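Local structure of glyoxalase family protein, putative (Bacillus anthracis str., 2QQZ) at the interface of chains A and B. The protein is of unknown function but belongs to the glyoxalase/bleomycin resistance/dioxygenase superfamily, whose enzymes typically work through a bound metal ion. Coordinates in Å, arbitrary orientation; residue numbers count along the deposited sequence, not the author numbering. Chains: chain A/B, Glyoxalase family protein, putative.

The interface of chains A and B. Residues chain A 44-45; chain B 102, 104.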
ATOM      1  N   GLU A  44       1.204 -11.712  20.042  1.00 55.65           N
ATOM      2  CA  GLU A  44       1.342 -12.991  19.337  1.00 56.39           C
ATOM      3  C   GLU A  44       2.204 -12.875  18.110  1.00 55.52           C
ATOM      4  O   GLU A  44       2.567 -13.893  17.513  1.00 55.74           O
ATOM      5  CB  GLU A  44      -0.016 -13.468  18.840  1.00 57.21           C
ATOM      6  CG  GLU A  44      -1.201 -12.826  19.529  1.00 63.39           C
ATOM      7  CD  GLU A  44      -1.746 -13.705  20.613  1.00 68.71           C
ATOM      8  OE1 GLU A  44      -1.468 -14.928  20.522  1.00 73.50           O
ATOM      9  OE2 GLU A  44      -2.440 -13.200  21.540  1.00 70.06           O
ATOM     10  N   LEU A  45       2.444 -11.640  17.677  1.00 54.19           N
ATOM     11  CA  LEU A  45       3.195 -11.364  16.449  1.00 53.64           C
ATOM     12  C   LEU A  45       4.606 -10.832  16.710  1.00 53.30           C
ATOM     13  O   LEU A  45       5.351 -10.638  15.767  1.00 53.14           O
ATOM     14  CB  LEU A  45       2.442 -10.371  15.523  1.00 53.09           C
ATOM     15  CG  LEU A  45       1.086 -10.765  14.919  1.00 52.60           C
ATOM     16  CD1 LEU A  45       0.584  -9.683  13.936  1.00 52.31           C
ATOM     17  CD2 LEU A  45       1.158 -12.098  14.220  1.00 50.66           C
TER
ATOM     18  N   ALA B 102      -3.249 -16.180  12.469  1.00 58.10           N
ATOM     19  CA  ALA B 102      -2.037 -15.726  13.184  1.00 59.19           C
ATOM     20  C   ALA B 102      -2.236 -14.491  14.072  1.00 60.24           C
ATOM     21  O   ALA B 102      -1.603 -14.371  15.124  1.00 60.37           O
ATOM     22  CB  ALA B 102      -0.905 -15.468  12.184  1.00 59.02           C
ATOM     23  N   PRO B 104      -4.938 -12.678  16.426  1.00 60.26           N
ATOM     24  CA  PRO B 104      -6.174 -13.259  17.037  1.00 58.89           C
ATOM     25  C   PRO B 104      -7.442 -12.365  17.193  1.00 57.32           C
ATOM     26  O   PRO B 104      -8.575 -12.898  17.317  1.00 57.52           O
ATOM     27  CB  PRO B 104      -5.695 -13.757  18.420  1.00 59.27           C
ATOM     28  CG  PRO B 104      -4.555 -12.807  18.761  1.00 60.48           C
ATOM     29  CD  PRO B 104      -3.948 -12.274  17.443  1.00 60.27           C
TER
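A:Glu44 meets B:Pro104 by van der Waals contact, joining two copies of a glyoxalase-superfamily protein. A:Glu44 and A:Leu45 lie on the 3-10 helix 43-48. B:Ala102 and B:Pro104 come from the loop between strands 98-100 and 106-112. The whole interface is two-fold symmetric, so the same contact recurs with the chains exchanged. Many members of this superfamily form dimers, so this pair may be the biological unit, though the structure alone does not show it.

The apolar contact is between methylenes. The two side chains approach from opposite directions. CG of A:Glu44 sits against the CG-CD bond of the pyrrolidine ring, 3.4 Å from CG of B:Pro104 and 3.5 Å from its CD. This CG nearly eclipses the backbone N of A:Glu44 (chi1 -19°), probably a strained setting. A bend at chi2 then carries the carboxylate past the CG corner of the ring, with OE2 at 3.5 Å from B:Pro104 CG. Here a carboxylate oxygen touches a ring methylene by van der Waals contact; the proline nitrogen has no N-H to offer it. Each of these two residues has about 35 Å² hidden by the other chain.

A second, looser contact pairs a methyl group with a backbone carbonyl. CD2 of A:Leu45 stands 3.7 Å from O of B:Ala102. Chi1 of -64° places CG of A:Leu45 anti to the carbonyl carbon. Chi2 of -175° then extends CD1 away from CA and leaves CD2 turned to chain B. The B:Ala102 carbonyl points towards CB of A:Glu44, with O at 4.1 Å from that CB, while CD2 of A:Leu45 lies to one side of the C=O bond.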